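Local coordinates for protein Cas13d (uncultured Ruminococcus sp, PDB 6IV9) that binds a CRISPR RNA and, through its two HEPN domains, governs both maturation of that guide and cleavage of target RNA, at residues A[530-535]-A[552-557]; A[637-642]-A[733-738]; A[645-650]-A[837-842]. The protein carries 2 engineered substitutions. All coordinates share one frame; numbering follows the deposited sequence. Where two conformers were deposited one is given.

Contact 1. Residues A[530-535]-A[552-557]; sequences EFLKIM and LFNDSQ. With nucleotides of chain B.
Van der Waals contact of a methyl with main chain carries this contact, and Leu532 makes it from the helix side: its CD1 lies 3.4 Å from Phe553 O and also reaches the backbone of Asn554 at CA. With CG anti to the carbonyl carbon (chi1 -75°) and the chain extended at chi2, the methyl projects from the helix onto the 3-10 turn opposite. Leucine suits the place because a branched, uncharged end can fill against main chain without needing a polar mate.

No hydrogen bond crosses the contact; within 552-557, Phe553 O, beside that methyl, accepts from Ser556 N and, at 2.7 Å, from Ser556 OG, which approaches 16° from the carbonyl plane. The short serine thus folds back on the turn and, together with the amide, satisfies a carbonyl that Leu532 helps to bury.

RNA is met one residue earlier on the helix: Phe531 CZ approaches N3 of U23 of chain B at 3.6 Å, the ring lying obliquely to the base.

Helix 511-535 thus turns Phe531 to the RNA and Leu532 to the 3-10 turn. Helix 168-197 touches Phe531 and Leu532, the ring of Phe553 packs on Phe525 and Tyr304, and Glu530 bonds to the backbone of Ala81 at the start of strand 81-88.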
# COMPACT_ATOMS: atom_id res chain seq x y z
N GLU A 530 -21.41 4.79 0.28
CA GLU A 530 -22.28 5.25 -0.83
C GLU A 530 -23.32 4.19 -1.20
O GLU A 530 -24.43 4.55 -1.41
CB GLU A 530 -21.44 5.72 -2.02
CG GLU A 530 -22.07 6.85 -2.79
CD GLU A 530 -22.47 8.08 -1.99
OE1 GLU A 530 -21.82 8.39 -1.00
OE2 GLU A 530 -23.42 8.73 -2.40
N PHE A 531 -22.94 2.92 -1.27
CA PHE A 531 -23.92 1.86 -1.60
C PHE A 531 -25.00 1.79 -0.52
O PHE A 531 -26.15 1.63 -0.87
CB PHE A 531 -23.23 0.52 -1.86
CG PHE A 531 -22.62 0.42 -3.23
CD1 PHE A 531 -23.40 0.53 -4.36
CD2 PHE A 531 -21.26 0.27 -3.39
CE1 PHE A 531 -22.84 0.47 -5.62
CE2 PHE A 531 -20.71 0.20 -4.65
CZ PHE A 531 -21.50 0.30 -5.76
N LEU A 532 -24.63 1.89 0.75
CA LEU A 532 -25.65 1.84 1.83
C LEU A 532 -26.59 3.03 1.67
O LEU A 532 -27.75 2.87 1.75
CB LEU A 532 -24.95 1.89 3.19
CG LEU A 532 -24.26 0.61 3.63
CD1 LEU A 532 -23.47 0.83 4.90
CD2 LEU A 532 -25.25 -0.51 3.81
N LYS A 533 -26.03 4.21 1.44
CA LYS A 533 -26.85 5.43 1.27
C LYS A 533 -27.83 5.26 0.10
O LYS A 533 -28.95 5.66 0.24
CB LYS A 533 -25.93 6.63 1.09
CG LYS A 533 -26.67 7.92 0.81
CD LYS A 533 -25.78 9.13 0.77
CE LYS A 533 -24.78 9.15 1.90
NZ LYS A 533 -24.49 10.54 2.32
N ILE A 534 -27.40 4.68 -1.00
CA ILE A 534 -28.31 4.49 -2.16
C ILE A 534 -29.42 3.51 -1.77
O ILE A 534 -30.57 3.81 -2.01
CB ILE A 534 -27.52 3.99 -3.38
CG1 ILE A 534 -26.75 5.12 -4.04
CG2 ILE A 534 -28.42 3.28 -4.36
CD1 ILE A 534 -25.54 4.64 -4.80
N MET A 535 -29.05 2.38 -1.18
CA MET A 535 -30.05 1.34 -0.83
C MET A 535 -31.07 1.89 0.17
O MET A 535 -32.22 1.50 0.09
CB MET A 535 -29.38 0.07 -0.31
CG MET A 535 -28.74 -0.71 -1.41
SD MET A 535 -28.10 -2.32 -0.94
CE MET A 535 -26.68 -1.81 0.01
N LEU A 552 -19.91 -3.15 11.66
CA LEU A 552 -18.93 -2.03 11.62
C LEU A 552 -19.16 -1.20 10.36
O LEU A 552 -19.04 -0.02 10.44
CB LEU A 552 -17.52 -2.61 11.60
CG LEU A 552 -16.42 -1.58 11.36
CD1 LEU A 552 -16.15 -0.79 12.60
CD2 LEU A 552 -15.16 -2.24 10.86
N PHE A 553 -19.55 -1.83 9.26
CA PHE A 553 -19.74 -1.17 7.94
C PHE A 553 -20.86 -0.13 7.95
O PHE A 553 -20.90 0.74 7.12
CB PHE A 553 -19.84 -2.20 6.82
CG PHE A 553 -18.50 -2.82 6.56
CD1 PHE A 553 -17.52 -2.09 5.94
CD2 PHE A 553 -18.21 -4.08 7.02
CE1 PHE A 553 -16.27 -2.65 5.72
CE2 PHE A 553 -16.96 -4.64 6.80
CZ PHE A 553 -16.00 -3.91 6.16
N ASN A 554 -21.71 -0.18 8.97
CA ASN A 554 -22.76 0.85 9.11
C ASN A 554 -22.10 2.21 9.39
O ASN A 554 -22.72 3.22 9.17
CB ASN A 554 -23.81 0.48 10.15
CG ASN A 554 -24.70 -0.65 9.69
OD1 ASN A 554 -25.18 -0.63 8.57
ND2 ASN A 554 -24.89 -1.63 10.53
N ASP A 555 -20.87 2.19 9.89
CA ASP A 555 -20.13 3.42 10.25
C ASP A 555 -19.09 3.75 9.17
O ASP A 555 -18.16 4.48 9.46
CB ASP A 555 -19.50 3.30 11.64
CG ASP A 555 -19.99 4.35 12.61
OD1 ASP A 555 -20.66 5.29 12.18
OD2 ASP A 555 -19.67 4.22 13.79
N SER A 556 -19.34 3.29 7.95
CA SER A 556 -18.41 3.40 6.81
C SER A 556 -18.09 4.86 6.53
O SER A 556 -16.95 5.16 6.21
CB SER A 556 -18.91 2.71 5.60
OG SER A 556 -18.72 1.33 5.73
N GLN A 557 -19.10 5.72 6.57
CA GLN A 557 -18.72 7.26 6.50
C GLN A 557 -17.67 7.86 7.45
O GLN A 557 -16.75 8.51 7.07
CB GLN A 557 -20.00 8.10 6.52
CG GLN A 557 -19.75 9.58 6.30
CD GLN A 557 -19.15 9.89 4.95
OE1 GLN A 557 -17.93 9.95 4.78
NE2 GLN A 557 -20.01 10.10 3.97
P U B 23 -19.33 0.10 -13.58
OP1 U B 23 -20.63 0.52 -13.01
OP2 U B 23 -18.36 1.07 -14.04
O5' U B 23 -18.65 -0.77 -12.42
C5' U B 23 -17.23 -1.06 -12.40
C4' U B 23 -16.83 -1.36 -10.95
O4' U B 23 -16.94 -0.11 -10.22
C3' U B 23 -17.77 -2.33 -10.23
O3' U B 23 -17.04 -3.19 -9.40
C2' U B 23 -18.64 -1.43 -9.39
O2' U B 23 -19.27 -2.07 -8.28
C1' U B 23 -17.67 -0.30 -9.03
N1 U B 23 -18.40 0.94 -8.72
C2 U B 23 -18.37 1.42 -7.42
O2 U B 23 -17.74 0.89 -6.54
N3 U B 23 -19.14 2.53 -7.20
C4 U B 23 -19.93 3.18 -8.09
O4 U B 23 -20.59 4.15 -7.72
C5 U B 23 -19.90 2.64 -9.42
C6 U B 23 -19.15 1.57 -9.68

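Contact 2. Residues A[637-642]-A[733-738]; sequences KYANAQ and LLVKNL. With nucleotides of chain B.
Val735 spreads its two methyls over the end of helix 630-638: CG1 meets Tyr638 CB at 4.1 Å, and CG2 faces Ala639 CB at 4.4 Å. The anti placement of CG1 to the backbone N (chi1 176°) turns the fork so that each branch serves one neighbour. Compact side chains suit the spot, where helix 713-760 passes residues leaving the helical path. Tyr638 gives only its CB here, its hydroxyl bonding to Glu513.

Lys736 points away from this seam into the RNA backbone of chain B. Bent at chi3 (75°), it brings NZ to OP1 of G36 at 2.6 Å. The same nitrogen bonds to OP2 of A37 at 2.7 Å and to OP1 of U38 at 2.9 Å. Asn737 ND2 donates to OP2 of A37 at 3.2 Å, and also to Leu733 O at 3.0 Å (N-H...O 157°), with the acceptor close to its amide plane.

A leucine in place of Asn737 would probably cost A37 one phosphate donor and deprive Leu733 O of its side-chain donor.

One ammonium gripping three consecutive phosphates is consistent with these residues reading the sharply bent backbone through its phosphates rather than its bases, while the adjacent Val735 joins two helices by apolar contact.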
# COMPACT_ATOMS: atom_id res chain seq x y z
N LYS A 637 14.31 -4.88 7.06
CA LYS A 637 13.00 -5.46 7.42
C LYS A 637 12.69 -6.69 6.57
O LYS A 637 12.27 -7.69 7.12
CB LYS A 637 12.00 -4.36 7.07
CG LYS A 637 10.57 -4.54 7.51
CD LYS A 637 9.82 -3.23 7.44
CE LYS A 637 9.18 -2.95 6.10
NZ LYS A 637 8.07 -1.98 6.18
N TYR A 638 12.91 -6.60 5.26
CA TYR A 638 12.52 -7.70 4.35
C TYR A 638 13.70 -8.55 3.88
O TYR A 638 13.47 -9.58 3.29
CB TYR A 638 11.79 -7.12 3.13
CG TYR A 638 10.41 -6.61 3.45
CD1 TYR A 638 9.51 -7.39 4.15
CD2 TYR A 638 10.01 -5.35 3.08
CE1 TYR A 638 8.25 -6.93 4.47
CE2 TYR A 638 8.75 -4.88 3.37
CZ TYR A 638 7.86 -5.67 4.06
OH TYR A 638 6.63 -5.20 4.37
N ALA A 639 14.92 -8.11 4.13
CA ALA A 639 16.07 -8.88 3.63
C ALA A 639 17.13 -9.07 4.70
O ALA A 639 16.80 -9.10 5.85
CB ALA A 639 16.60 -8.27 2.36
N ASN A 640 18.37 -9.29 4.28
CA ASN A 640 19.51 -9.55 5.17
C ASN A 640 20.66 -8.65 4.70
O ASN A 640 20.98 -8.72 3.54
CB ASN A 640 19.85 -11.03 5.13
CG ASN A 640 21.04 -11.39 5.98
OD1 ASN A 640 22.17 -11.26 5.56
ND2 ASN A 640 20.78 -11.82 7.18
N ALA A 641 21.30 -7.92 5.61
CA ALA A 641 22.34 -6.94 5.21
C ALA A 641 23.48 -7.62 4.46
O ALA A 641 23.88 -7.13 3.44
CB ALA A 641 22.87 -6.26 6.43
N GLN A 642 23.98 -8.71 5.00
CA GLN A 642 25.10 -9.41 4.35
C GLN A 642 24.68 -9.98 2.99
O GLN A 642 25.45 -9.89 2.07
CB GLN A 642 25.58 -10.49 5.30
CG GLN A 642 26.90 -11.06 4.88
CD GLN A 642 26.76 -12.55 5.04
OE1 GLN A 642 26.38 -13.24 4.10
NE2 GLN A 642 26.98 -13.02 6.24
N LEU A 733 15.12 -0.80 -4.52
CA LEU A 733 14.23 -0.94 -5.70
C LEU A 733 14.10 -2.43 -6.03
O LEU A 733 13.01 -2.88 -6.30
CB LEU A 733 14.90 -0.19 -6.85
CG LEU A 733 14.24 1.07 -7.38
CD1 LEU A 733 13.19 1.66 -6.47
CD2 LEU A 733 15.25 2.09 -7.83
N LEU A 734 15.20 -3.16 -5.97
CA LEU A 734 15.13 -4.61 -6.29
C LEU A 734 14.27 -5.36 -5.27
O LEU A 734 13.37 -6.06 -5.68
CB LEU A 734 16.56 -5.15 -6.27
CG LEU A 734 16.67 -6.67 -6.32
CD1 LEU A 734 16.17 -7.19 -7.65
CD2 LEU A 734 18.09 -7.11 -6.06
N VAL A 735 14.54 -5.20 -3.98
CA VAL A 735 13.77 -5.93 -2.94
C VAL A 735 12.30 -5.49 -2.95
O VAL A 735 11.44 -6.34 -2.96
CB VAL A 735 14.42 -5.78 -1.55
CG1 VAL A 735 13.62 -6.43 -0.46
CG2 VAL A 735 15.85 -6.29 -1.55
N LYS A 736 12.06 -4.18 -3.01
CA LYS A 736 10.67 -3.67 -2.99
C LYS A 736 9.90 -4.24 -4.18
O LYS A 736 8.81 -4.68 -3.98
CB LYS A 736 10.65 -2.15 -3.07
CG LYS A 736 9.27 -1.53 -3.16
CD LYS A 736 9.28 -0.16 -3.72
CE LYS A 736 9.50 -0.13 -5.21
NZ LYS A 736 9.23 1.20 -5.78
N ASN A 737 10.50 -4.27 -5.36
CA ASN A 737 9.80 -4.80 -6.54
C ASN A 737 9.45 -6.28 -6.36
O ASN A 737 8.39 -6.67 -6.76
CB ASN A 737 10.50 -4.46 -7.84
CG ASN A 737 10.02 -3.12 -8.35
OD1 ASN A 737 8.94 -3.04 -8.88
ND2 ASN A 737 10.80 -2.09 -8.14
N LEU A 738 10.37 -7.06 -5.80
CA LEU A 738 10.13 -8.50 -5.55
C LEU A 738 9.05 -8.72 -4.48
O LEU A 738 8.25 -9.61 -4.63
CB LEU A 738 11.45 -9.17 -5.21
CG LEU A 738 12.42 -9.24 -6.38
CD1 LEU A 738 13.77 -9.78 -5.94
CD2 LEU A 738 11.84 -10.07 -7.50
P A B 37 9.38 1.20 -9.84
OP1 A B 37 10.38 0.55 -10.66
OP2 A B 37 9.31 0.74 -8.41
O5' A B 37 9.66 2.77 -9.85
C5' A B 37 10.82 3.25 -9.12
C4' A B 37 10.58 4.61 -8.50
O4' A B 37 10.28 5.55 -9.55
C3' A B 37 9.42 4.66 -7.50
O3' A B 37 9.78 5.54 -6.43
C2' A B 37 8.27 5.25 -8.31
O2' A B 37 7.32 5.97 -7.56
C1' A B 37 9.01 6.16 -9.30
N9 A B 37 8.33 6.23 -10.57
C8 A B 37 8.32 5.28 -11.57
N7 A B 37 7.63 5.64 -12.63
C5 A B 37 7.11 6.88 -12.28
C6 A B 37 6.28 7.77 -12.97
N6 A B 37 5.79 7.53 -14.18
N1 A B 37 5.96 8.93 -12.35
C2 A B 37 6.47 9.18 -11.15
N3 A B 37 7.25 8.41 -10.39
C4 A B 37 7.56 7.27 -11.04
P U B 38 10.71 5.04 -5.25
OP1 U B 38 10.52 3.65 -5.03
OP2 U B 38 10.54 6.02 -4.20
O5' U B 38 12.19 5.16 -5.82
C5' U B 38 12.74 6.41 -5.98
C4' U B 38 13.97 6.29 -6.87
O4' U B 38 13.57 5.69 -8.12
C3' U B 38 14.50 7.66 -7.25
O3' U B 38 15.44 8.04 -6.24
C2' U B 38 15.15 7.41 -8.61
O2' U B 38 16.41 6.80 -8.49
C1' U B 38 14.22 6.36 -9.20
N1 U B 38 13.21 6.92 -10.10
C2 U B 38 12.79 6.10 -11.14
O2 U B 38 13.24 4.98 -11.31
N3 U B 38 11.81 6.65 -11.94
C4 U B 38 11.20 7.90 -11.80
O4 U B 38 10.32 8.26 -12.59
C5 U B 38 11.66 8.65 -10.65
C6 U B 38 12.63 8.14 -9.87
P G B 36 5.87 2.78 -5.96
OP1 G B 36 6.79 1.94 -5.13
OP2 G B 36 6.02 4.28 -5.90
O5' G B 36 5.93 2.52 -7.50
C5' G B 36 5.88 1.16 -7.98
C4' G B 36 5.75 1.15 -9.48
O4' G B 36 4.53 1.79 -9.87
C3' G B 36 6.86 1.88 -10.23
O3' G B 36 7.97 1.05 -10.54
C2' G B 36 6.17 2.35 -11.49
O2' G B 36 6.07 1.30 -12.44
C1' G B 36 4.74 2.57 -11.02
N9 G B 36 4.49 3.95 -10.70
C8 G B 36 4.89 4.65 -9.59
N7 G B 36 4.54 5.91 -9.62
C5 G B 36 3.92 6.05 -10.84
C6 G B 36 3.33 7.18 -11.44
O6 G B 36 3.24 8.32 -10.99
N1 G B 36 2.77 6.88 -12.67
C2 G B 36 2.80 5.64 -13.26
N2 G B 36 2.20 5.55 -14.45
N3 G B 36 3.35 4.58 -12.72
C4 G B 36 3.89 4.85 -11.52

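Contact 3. Residues A[645-650]-A[837-842]; sequences REVAKN and EYIGDI
The backbones come nearest at Asn650 and Gly840, whose CA atoms lie 6.7 Å apart, where a type I beta turn from Val647 to Asn650 meets the chain leaving helix 835-838. The turn links two helices, 641-647 and 651-660, and Asn650 is the N-cap of the second: its OD1 accepts from Val653 N. Asparagine suits this post because one amide can cap with its oxygen while its nitrogen works across the contact.

With CG anti to the backbone N (chi1 -169°), the Asn650 side chain reaches over to the other segment and sets ND2 3.5 Å from Gly840 CA. Gly840 offers bare backbone to this amide, although its helical backbone angles do not require a glycine and a beta-carbon could be accommodated.

Beside this polar approach lies an apolar touch. Val647 CG1 meets Ile839 CG2 at 4.1 Å, and the two side chains cross at about a right angle. Beta-branched residues fit well here, since their methyls sit close to the backbone and need little reach; Val647 also packs on Met731 of helix 713-760.

On the flank of the turn, Lys649 NZ forms a salt bridge with Glu646 OE2 at 2.9 Å, arriving on the syn side of the carboxylate and so tying Lys649 of the turn to Glu646 in the helix before it.

No direct hydrogen bond joins the segments; one water does. It accepts from Asn650 ND2 at 3.2 Å and donates to Ile839 O at 2.9 Å and to Ile842 O at 2.8 Å.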
# COMPACT_ATOMS: atom_id res chain seq x y z
N ARG A 645 24.35 -7.19 0.38
CA ARG A 645 25.67 -6.73 -0.08
C ARG A 645 26.22 -7.71 -1.11
O ARG A 645 26.84 -7.26 -2.02
CB ARG A 645 26.65 -6.54 1.08
CG ARG A 645 28.04 -6.12 0.63
CD ARG A 645 28.06 -4.80 -0.11
NE ARG A 645 29.35 -4.45 -0.67
CZ ARG A 645 29.75 -4.76 -1.89
NH1 ARG A 645 28.95 -5.43 -2.69
NH2 ARG A 645 30.93 -4.39 -2.32
N GLU A 646 26.03 -9.01 -0.92
CA GLU A 646 26.51 -10.03 -1.90
C GLU A 646 25.75 -9.91 -3.22
O GLU A 646 26.35 -10.02 -4.26
CB GLU A 646 26.41 -11.43 -1.33
CG GLU A 646 27.36 -11.65 -0.18
CD GLU A 646 28.82 -11.36 -0.50
OE1 GLU A 646 29.37 -12.01 -1.40
OE2 GLU A 646 29.40 -10.49 0.17
N VAL A 647 24.44 -9.67 -3.14
CA VAL A 647 23.61 -9.53 -4.36
C VAL A 647 24.08 -8.32 -5.15
O VAL A 647 24.06 -8.37 -6.35
CB VAL A 647 22.11 -9.44 -4.07
CG1 VAL A 647 21.34 -9.08 -5.31
CG2 VAL A 647 21.60 -10.74 -3.49
N ALA A 648 24.59 -7.30 -4.46
CA ALA A 648 25.07 -6.04 -5.08
C ALA A 648 26.30 -6.28 -5.95
O ALA A 648 26.66 -5.41 -6.69
CB ALA A 648 25.38 -5.00 -4.04
N LYS A 649 26.93 -7.44 -5.80
CA LYS A 649 28.15 -7.75 -6.59
C LYS A 649 27.77 -8.24 -7.98
O LYS A 649 28.63 -8.34 -8.82
CB LYS A 649 29.00 -8.79 -5.86
CG LYS A 649 29.71 -8.24 -4.64
CD LYS A 649 30.34 -9.29 -3.82
CE LYS A 649 30.82 -8.74 -2.50
NZ LYS A 649 31.52 -9.77 -1.71
N ASN A 650 26.49 -8.48 -8.18
CA ASN A 650 26.02 -9.00 -9.48
C ASN A 650 25.71 -7.82 -10.41
O ASN A 650 24.64 -7.27 -10.31
CB ASN A 650 24.79 -9.87 -9.26
CG ASN A 650 24.44 -10.63 -10.50
OD1 ASN A 650 24.51 -10.08 -11.60
ND2 ASN A 650 24.11 -11.88 -10.34
N GLU A 837 20.73 -16.68 -2.95
CA GLU A 837 21.07 -18.07 -3.29
C GLU A 837 20.93 -18.33 -4.80
O GLU A 837 21.75 -19.06 -5.32
CB GLU A 837 20.22 -18.98 -2.42
CG GLU A 837 20.70 -20.40 -2.37
CD GLU A 837 21.96 -20.67 -1.57
OE1 GLU A 837 22.54 -21.74 -1.77
OE2 GLU A 837 22.37 -19.82 -0.78
N TYR A 838 19.92 -17.78 -5.47
CA TYR A 838 19.69 -18.16 -6.89
C TYR A 838 19.75 -17.00 -7.89
O TYR A 838 19.90 -17.27 -9.05
CB TYR A 838 18.33 -18.82 -7.03
CG TYR A 838 18.14 -19.99 -6.11
CD1 TYR A 838 18.91 -21.13 -6.27
CD2 TYR A 838 17.25 -19.95 -5.06
CE1 TYR A 838 18.77 -22.21 -5.42
CE2 TYR A 838 17.09 -21.02 -4.21
CZ TYR A 838 17.86 -22.16 -4.39
OH TYR A 838 17.74 -23.22 -3.57
N ILE A 839 19.71 -15.75 -7.45
CA ILE A 839 19.65 -14.64 -8.44
C ILE A 839 20.89 -14.65 -9.33
O ILE A 839 20.77 -14.28 -10.46
CB ILE A 839 19.40 -13.27 -7.79
CG1 ILE A 839 18.90 -12.26 -8.82
CG2 ILE A 839 20.62 -12.77 -7.05
CD1 ILE A 839 18.29 -11.04 -8.20
N GLY A 840 22.02 -15.10 -8.80
CA GLY A 840 23.30 -15.15 -9.52
C GLY A 840 23.28 -16.11 -10.69
O GLY A 840 24.11 -15.93 -11.57
N ASP A 841 22.37 -17.08 -10.69
CA ASP A 841 22.28 -18.11 -11.76
C ASP A 841 21.46 -17.65 -12.96
O ASP A 841 21.42 -18.39 -13.91
CB ASP A 841 21.74 -19.43 -11.21
CG ASP A 841 22.69 -20.09 -10.24
OD1 ASP A 841 23.85 -19.71 -10.23
OD2 ASP A 841 22.26 -20.96 -9.49
N ILE A 842 20.82 -16.49 -12.91
CA ILE A 842 19.97 -16.03 -14.05
C ILE A 842 20.87 -15.52 -15.17
O ILE A 842 21.67 -14.63 -14.93
CB ILE A 842 18.98 -14.94 -13.59
CG1 ILE A 842 18.07 -15.42 -12.47
CG2 ILE A 842 18.17 -14.41 -14.75
CD1 ILE A 842 17.15 -14.34 -11.98
O HOH W 1 22.23 -13.03 -12.67

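In the fold
The three contacts fall into two regions of a largely helical protein. Contact 1 lies on the opposite side of the chain's centre from the others, its centre about 39 Å from that of contact 2 and about 50 Å from that of contact 3, and it closes before either opens along the sequence. Contacts 2 and 3 are neighbours, with centres about 12 Å apart; both use helix 641-647, and they touch where Leu734 CD2 packs on Val647 CG1 at 3.9 Å. Their segments alternate along the chain, so parts far apart in sequence are brought together in one region. Contacts 1 and 2 each meet the bound RNA, whereas contact 3 stays about 14 Å from its nearest atom, as packing behind the RNA-binding helix 713-760.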